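Local coordinates for protein lectin (Pleurotus ostreatus, PDB 6T0Q) that probably binds galactose and N-acetylgalactosamine-type sugars through a calcium-containing site, as a carbohydrate-binding lectin of the oyster mushroom, at residues S215-K220 with W310-I316; L244-G248 with F320-L324. All blocks are in the same frame, centred on the assembly; numbering follows the deposited sequence.

Contact 1 (S215-K220 with W310-I316); sequences SRAFRK and WKAIQTI. With NAG (2-acetamido-2-deoxy-beta-D-glucopyranose), chain B.
Lys220 lays its aliphatic chain across the indole of Trp310. Its CB sits 3.3 Å from the centroid of the Trp310 six-membered ring, almost on the ring normal, a CH-pi contact over the face. CG is anti to the backbone N (chi1 176°) and lies near CE2 and NE1. CD comes down beside NE1 and CD1, at the pyrrole end. NZ then leaves the ring and bonds to Ser309 OG, while Trp310 NE1 is held by Val305 O.

Phe218 and Ala312 lie on the same sheet face as this indole. Phe218 CD2 is 3.6 Å from Ala312 CB. The other face carries Ala217, which packs on Ile313 and on Ile316 CG1. Arg219 and Lys311 also point to that side.

Four backbone hydrogen bonds pair the strands. Ala217 N gives to Ile313 O (3.2 Å, 165° at the hydrogen), and Arg219 N gives to Lys311 O (2.8 Å). The return bonds run from Ile313 N and Lys311 N. Beyond the last pair a water bridges Ser215 O and Ile316 N.

Ile316 CG2 is 3.5 Å from NAG C8. Ser215 OG lies 3.7 Å from NAG C1, but its hydrogen bond is to Thr280 OG1, in the same pocket. The arrangement is a regular antiparallel strand pair within a beta-sheet, opening at one end onto a glycan-contacting pocket.

Contact 2 (L244-G248 with F320-L324); sequences LYVNG and FQPPL
With chi1 of -54°, Tyr245 CG lies beside its backbone N, and the ring leans toward the loop 320-324. Phe320 and Gln321 both place CG between the backbone N and the carbonyl carbon, with chi1 near +70°. This brings both side chains to the tyrosine.

The two rings form an offset edge-to-face pair. The edge of Phe320 is directed at the face of Tyr245, with the planes perpendicular and the centroids 5.5 Å apart. The closest atoms are Phe320 CZ and Tyr245 CE1, at 3.6 Å. Phe320 also lines the glycan pocket.

Gln321 adds a CH-pi contact over a face of the same tyrosine. Its CB is 4.1 Å from the Tyr245 centroid, displaced toward the CG side of the ring. The chain bends at chi2. Gln321 CG then lies 3.9 Å from Tyr245 CD2, and NE2 comes near CE2. The amide is turned about 60° from the ring plane. Gln321 CB also lies over a face of its neighbour Phe320, toward the rim.

Asn247 and Gly248, both with positive phi, form the type I' turn of the hairpin between strands 241-246 and 249-254. The turn meets the loop through its backbone, Pro323 and the CG of Gln321. Pro323 CD packs 4.0 Å from Asn247 C. A water accepts from Gly248 N at 3.0 Å and donates to Gln321 O at 2.8 Å. The Asn247 amide binds Asn273 OD1 and Thr274 N on the adjoining strand. Asn247 and Pro323 also pack on Leu324 of the second subunit.

The chemistry is largely apolar and aromatic, with one water as the polar link. Between these two segments the fit probably rests on ring packing; the loop's carbonyls are held separately by Arg219.

How the contacts relate
Both contacts reach the same antiparallel sheet, with centres about 11 Å apart. Segments 215-220 and 311-313 are neighbouring strands of it; in contact 2 only 244-246 is a strand, and 320-324 is a loop lying against it. Arg219 joins them. Its NH1 lies 2.6 Å from Pro322 O and 2.8 Å from Phe320 O, both probable hydrogen bonds, and its NH2 reaches Pro323 O. A salt bridge from NE to Glu327 adds a further anchor. Ala217 CB also packs on Phe320 CD2 at 3.8 Å. Both contacts supply the glycan pocket: Ser215 and Ile316 from contact 1, Phe320 from contact 2. A calcium site is near: the Arg216 side chain is about 7 Å from that of Asn281.

Contact 1 (S215-K220 with W310-I316)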
loop_
_atom_site.group_PDB
_atom_site.type_symbol
_atom_site.label_atom_id
_atom_site.label_comp_id
_atom_site.label_asym_id
_atom_site.label_seq_id
_atom_site.Cartn_x
_atom_site.Cartn_y
_atom_site.Cartn_z
ATOM N N SER A 215 -18.586 -21.724 -8.636
ATOM C CA SER A 215 -18.206 -20.509 -7.930
ATOM C C SER A 215 -16.909 -19.941 -8.497
ATOM O O SER A 215 -16.012 -20.683 -8.906
ATOM C CB SER A 215 -18.044 -20.778 -6.433
ATOM O OG SER A 215 -19.289 -21.133 -5.853
ATOM N N ARG A 216 -16.824 -18.610 -8.514
ATOM C CA ARG A 216 -15.688 -17.884 -9.061
ATOM C C ARG A 216 -15.318 -16.769 -8.097
ATOM O O ARG A 216 -16.194 -16.175 -7.465
ATOM C CB ARG A 216 -16.017 -17.271 -10.435
ATOM C CG ARG A 216 -16.578 -18.261 -11.462
ATOM C CD ARG A 216 -15.525 -19.306 -11.817
ATOM N NE ARG A 216 -15.987 -20.232 -12.847
ATOM C CZ ARG A 216 -16.316 -21.502 -12.626
ATOM N NH1 ARG A 216 -16.229 -22.017 -11.406
ATOM N NH2 ARG A 216 -16.716 -22.262 -13.636
ATOM N N ALA A 217 -14.027 -16.461 -8.001
ATOM C CA ALA A 217 -13.577 -15.408 -7.102
ATOM C C ALA A 217 -13.068 -14.204 -7.883
ATOM O O ALA A 217 -12.572 -14.333 -9.008
ATOM C CB ALA A 217 -12.481 -15.904 -6.153
ATOM N N PHE A 218 -13.202 -13.027 -7.261
ATOM C CA PHE A 218 -12.837 -11.742 -7.847
ATOM C C PHE A 218 -12.194 -10.877 -6.772
ATOM O O PHE A 218 -12.638 -10.887 -5.622
ATOM C CB PHE A 218 -14.068 -11.027 -8.425
ATOM C CG PHE A 218 -14.827 -11.860 -9.425
ATOM C CD1 PHE A 218 -15.809 -12.743 -9.008
ATOM C CD2 PHE A 218 -14.533 -11.778 -10.777
ATOM C CE1 PHE A 218 -16.501 -13.526 -9.922
ATOM C CE2 PHE A 218 -15.210 -12.562 -11.702
ATOM C CZ PHE A 218 -16.203 -13.434 -11.274
ATOM N N ARG A 219 -11.154 -10.129 -7.150
ATOM C CA ARG A 219 -10.394 -9.323 -6.203
ATOM C C ARG A 219 -10.082 -7.955 -6.786
ATOM O O ARG A 219 -9.744 -7.836 -7.968
ATOM C CB ARG A 219 -9.067 -9.997 -5.813
ATOM C CG ARG A 219 -9.206 -11.215 -4.921
ATOM C CD ARG A 219 -7.854 -11.917 -4.756
ATOM N NE ARG A 219 -6.832 -11.034 -4.186
ATOM C CZ ARG A 219 -6.625 -10.867 -2.884
ATOM N NH1 ARG A 219 -7.372 -11.520 -1.995
ATOM N NH2 ARG A 219 -5.666 -10.047 -2.470
ATOM N N LYS A 220 -10.166 -6.932 -5.942
ATOM C CA LYS A 220 -9.746 -5.582 -6.300
ATOM C C LYS A 220 -9.116 -4.928 -5.079
ATOM O O LYS A 220 -9.711 -4.925 -3.997
ATOM C CB LYS A 220 -10.924 -4.743 -6.809
ATOM C CG LYS A 220 -10.582 -3.280 -7.106
ATOM C CD LYS A 220 -9.756 -3.129 -8.385
ATOM C CE LYS A 220 -9.474 -1.653 -8.652
ATOM N NZ LYS A 220 -8.628 -1.465 -9.849
ATOM N N TRP A 310 -10.235 -5.805 -12.292
ATOM C CA TRP A 310 -10.367 -6.797 -11.236
ATOM C C TRP A 310 -9.659 -8.085 -11.648
ATOM O O TRP A 310 -9.623 -8.436 -12.824
ATOM C CB TRP A 310 -11.847 -7.077 -10.952
ATOM C CG TRP A 310 -12.555 -5.940 -10.237
ATOM C CD1 TRP A 310 -12.676 -4.646 -10.657
ATOM C CD2 TRP A 310 -13.227 -6.018 -8.976
ATOM N NE1 TRP A 310 -13.391 -3.906 -9.727
ATOM C CE2 TRP A 310 -13.742 -4.731 -8.691
ATOM C CE3 TRP A 310 -13.437 -7.051 -8.049
ATOM C CZ2 TRP A 310 -14.459 -4.456 -7.523
ATOM C CZ3 TRP A 310 -14.151 -6.774 -6.892
ATOM C CH2 TRP A 310 -14.654 -5.490 -6.640
ATOM N N LYS A 311 -9.087 -8.781 -10.670
ATOM C CA LYS A 311 -8.544 -10.113 -10.913
ATOM C C LYS A 311 -9.613 -11.161 -10.629
ATOM O O LYS A 311 -10.492 -10.961 -9.790
ATOM C CB LYS A 311 -7.311 -10.377 -10.043
ATOM C CG LYS A 311 -6.170 -9.391 -10.265
ATOM C CD LYS A 311 -5.922 -9.182 -11.745
ATOM C CE LYS A 311 -4.537 -9.628 -12.164
ATOM N NZ LYS A 311 -4.383 -9.480 -13.639
ATOM N N ALA A 312 -9.524 -12.289 -11.332
ATOM C CA ALA A 312 -10.542 -13.328 -11.277
ATOM C C ALA A 312 -9.879 -14.695 -11.398
ATOM O O ALA A 312 -8.806 -14.820 -11.988
ATOM C CB ALA A 312 -11.577 -13.144 -12.400
ATOM N N ILE A 313 -10.526 -15.724 -10.850
ATOM C CA ILE A 313 -9.992 -17.083 -10.937
ATOM C C ILE A 313 -11.155 -18.069 -10.920
ATOM O O ILE A 313 -12.165 -17.842 -10.250
ATOM C CB ILE A 313 -8.973 -17.359 -9.803
ATOM C CG1 ILE A 313 -8.055 -18.526 -10.179
ATOM C CG2 ILE A 313 -9.676 -17.621 -8.475
ATOM C CD1 ILE A 313 -6.893 -18.720 -9.219
ATOM N N GLN A 314 -11.009 -19.177 -11.659
ATOM C CA GLN A 314 -12.126 -20.105 -11.828
ATOM C C GLN A 314 -12.186 -21.175 -10.746
ATOM O O GLN A 314 -13.282 -21.589 -10.353
ATOM C CB GLN A 314 -12.064 -20.766 -13.212
ATOM C CG GLN A 314 -12.219 -19.759 -14.339
ATOM C CD GLN A 314 -12.144 -20.380 -15.717
ATOM O OE1 GLN A 314 -12.494 -21.548 -15.906
ATOM N NE2 GLN A 314 -11.685 -19.597 -16.692
ATOM N N THR A 315 -11.039 -21.656 -10.279
ATOM C CA THR A 315 -10.975 -22.546 -9.124
ATOM C C THR A 315 -10.522 -21.699 -7.943
ATOM O O THR A 315 -9.386 -21.216 -7.915
ATOM C CB THR A 315 -10.020 -23.716 -9.355
ATOM O OG1 THR A 315 -10.498 -24.528 -10.434
ATOM C CG2 THR A 315 -9.919 -24.568 -8.092
ATOM N N ILE A 316 -11.415 -21.502 -6.987
ATOM C CA ILE A 316 -11.142 -20.587 -5.888
ATOM C C ILE A 316 -10.188 -21.237 -4.897
ATOM O O ILE A 316 -10.498 -22.306 -4.358
ATOM C CB ILE A 316 -12.437 -20.173 -5.185
ATOM C CG1 ILE A 316 -13.406 -19.518 -6.183
ATOM C CG2 ILE A 316 -12.103 -19.247 -4.041
ATOM C CD1 ILE A 316 -14.736 -19.157 -5.561
HETATM C C1 NAG B . -18.179 -19.784 -2.602
HETATM C C2 NAG B . -17.572 -20.828 -1.680
HETATM C C3 NAG B . -18.339 -22.131 -1.804
HETATM C C4 NAG B . -19.800 -21.907 -1.444
HETATM C C5 NAG B . -20.417 -20.765 -2.257
HETATM C C6 NAG B . -21.727 -20.299 -1.661
HETATM C C7 NAG B . -15.207 -20.735 -1.059
HETATM C C8 NAG B . -13.796 -21.021 -1.479
HETATM N N2 NAG B . -16.158 -21.036 -1.948
HETATM O O3 NAG B . -17.765 -23.088 -0.922
HETATM O O4 NAG B . -20.264 -23.162 -1.759
HETATM O O5 NAG B . -19.569 -19.602 -2.277
HETATM O O6 NAG B . -22.805 -20.475 -2.566
HETATM O O7 NAG B . -15.474 -20.245 0.038
HETATM O O HOH W 1 -14.309 -22.592 -7.484
#

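Contact 2 (L244-G248 with F320-L324)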
loop_
_atom_site.group_PDB
_atom_site.type_symbol
_atom_site.label_atom_id
_atom_site.label_comp_id
_atom_site.label_asym_id
_atom_site.label_seq_id
_atom_site.Cartn_x
_atom_site.Cartn_y
_atom_site.Cartn_z
ATOM N N LEU A 244 -19.347 -11.174 -0.145
ATOM C CA LEU A 244 -18.445 -10.037 -0.248
ATOM C C LEU A 244 -17.578 -9.961 0.998
ATOM O O LEU A 244 -18.094 -10.082 2.116
ATOM C CB LEU A 244 -19.231 -8.738 -0.402
ATOM C CG LEU A 244 -18.424 -7.439 -0.320
ATOM C CD1 LEU A 244 -17.521 -7.295 -1.552
ATOM C CD2 LEU A 244 -19.377 -6.257 -0.187
ATOM N N TYR A 245 -16.277 -9.731 0.796
ATOM C CA TYR A 245 -15.291 -9.580 1.861
ATOM C C TYR A 245 -14.507 -8.286 1.669
ATOM O O TYR A 245 -14.278 -7.844 0.539
ATOM C CB TYR A 245 -14.290 -10.755 1.875
ATOM C CG TYR A 245 -14.932 -12.122 1.945
ATOM C CD1 TYR A 245 -15.448 -12.728 0.805
ATOM C CD2 TYR A 245 -15.015 -12.810 3.154
ATOM C CE1 TYR A 245 -16.036 -13.979 0.862
ATOM C CE2 TYR A 245 -15.599 -14.060 3.225
ATOM C CZ TYR A 245 -16.112 -14.640 2.076
ATOM O OH TYR A 245 -16.697 -15.885 2.140
ATOM N N VAL A 246 -14.070 -7.690 2.780
ATOM C CA VAL A 246 -13.127 -6.575 2.744
ATOM C C VAL A 246 -12.010 -6.870 3.741
ATOM O O VAL A 246 -12.275 -7.151 4.916
ATOM C CB VAL A 246 -13.797 -5.212 3.033
ATOM C CG1 VAL A 246 -14.358 -5.145 4.431
ATOM C CG2 VAL A 246 -12.804 -4.078 2.825
ATOM N N ASN A 247 -10.768 -6.850 3.254
ATOM C CA ASN A 247 -9.593 -7.211 4.052
ATOM C C ASN A 247 -9.791 -8.540 4.781
ATOM O O ASN A 247 -9.394 -8.708 5.935
ATOM C CB ASN A 247 -9.245 -6.090 5.025
ATOM C CG ASN A 247 -8.942 -4.802 4.305
ATOM O OD1 ASN A 247 -8.331 -4.822 3.233
ATOM N ND2 ASN A 247 -9.397 -3.676 4.861
ATOM N N GLY A 248 -10.430 -9.493 4.101
ATOM C CA GLY A 248 -10.629 -10.822 4.646
ATOM C C GLY A 248 -11.821 -10.982 5.564
ATOM O O GLY A 248 -12.158 -12.118 5.920
ATOM N N PHE A 320 -8.652 -17.101 -0.595
ATOM C CA PHE A 320 -8.819 -16.177 -1.712
ATOM C C PHE A 320 -9.165 -14.762 -1.256
ATOM O O PHE A 320 -8.949 -13.813 -2.019
ATOM C CB PHE A 320 -9.928 -16.670 -2.652
ATOM C CG PHE A 320 -11.308 -16.521 -2.068
ATOM C CD1 PHE A 320 -11.800 -17.459 -1.173
ATOM C CD2 PHE A 320 -12.093 -15.420 -2.377
ATOM C CE1 PHE A 320 -13.062 -17.320 -0.619
ATOM C CE2 PHE A 320 -13.353 -15.264 -1.813
ATOM C CZ PHE A 320 -13.839 -16.221 -0.937
ATOM N N GLN A 321 -9.715 -14.600 -0.049
ATOM C CA GLN A 321 -10.158 -13.292 0.426
ATOM C C GLN A 321 -9.145 -12.496 1.262
ATOM O O GLN A 321 -9.381 -11.296 1.467
ATOM C CB GLN A 321 -11.473 -13.446 1.210
ATOM C CG GLN A 321 -11.388 -14.066 2.613
ATOM C CD GLN A 321 -11.424 -15.585 2.611
ATOM O OE1 GLN A 321 -10.687 -16.243 1.876
ATOM N NE2 GLN A 321 -12.293 -16.150 3.443
ATOM N N PRO A 322 -8.070 -13.082 1.803
ATOM C CA PRO A 322 -7.070 -12.274 2.508
ATOM C C PRO A 322 -6.429 -11.228 1.619
ATOM O O PRO A 322 -6.258 -11.430 0.403
ATOM C CB PRO A 322 -6.046 -13.319 2.974
ATOM C CG PRO A 322 -6.903 -14.400 3.450
ATOM C CD PRO A 322 -8.110 -14.408 2.460
ATOM N N PRO A 323 -5.976 -10.119 2.212
ATOM C CA PRO A 323 -5.522 -8.976 1.402
ATOM C C PRO A 323 -4.213 -9.191 0.660
ATOM O O PRO A 323 -4.077 -8.680 -0.462
ATOM C CB PRO A 323 -5.393 -7.846 2.435
ATOM C CG PRO A 323 -5.300 -8.541 3.769
ATOM C CD PRO A 323 -6.150 -9.763 3.631
ATOM N N LEU A 324 -3.240 -9.907 1.234
ATOM C CA LEU A 324 -1.896 -9.947 0.663
ATOM C C LEU A 324 -1.557 -11.268 -0.024
ATOM O O LEU A 324 -0.392 -11.679 -0.039
ATOM C CB LEU A 324 -0.845 -9.651 1.731
ATOM C CG LEU A 324 -0.812 -8.252 2.336
ATOM C CD1 LEU A 324 0.469 -8.087 3.152
ATOM C CD2 LEU A 324 -0.899 -7.184 1.267
HETATM O O HOH W 2 -11.122 -9.175 1.248
#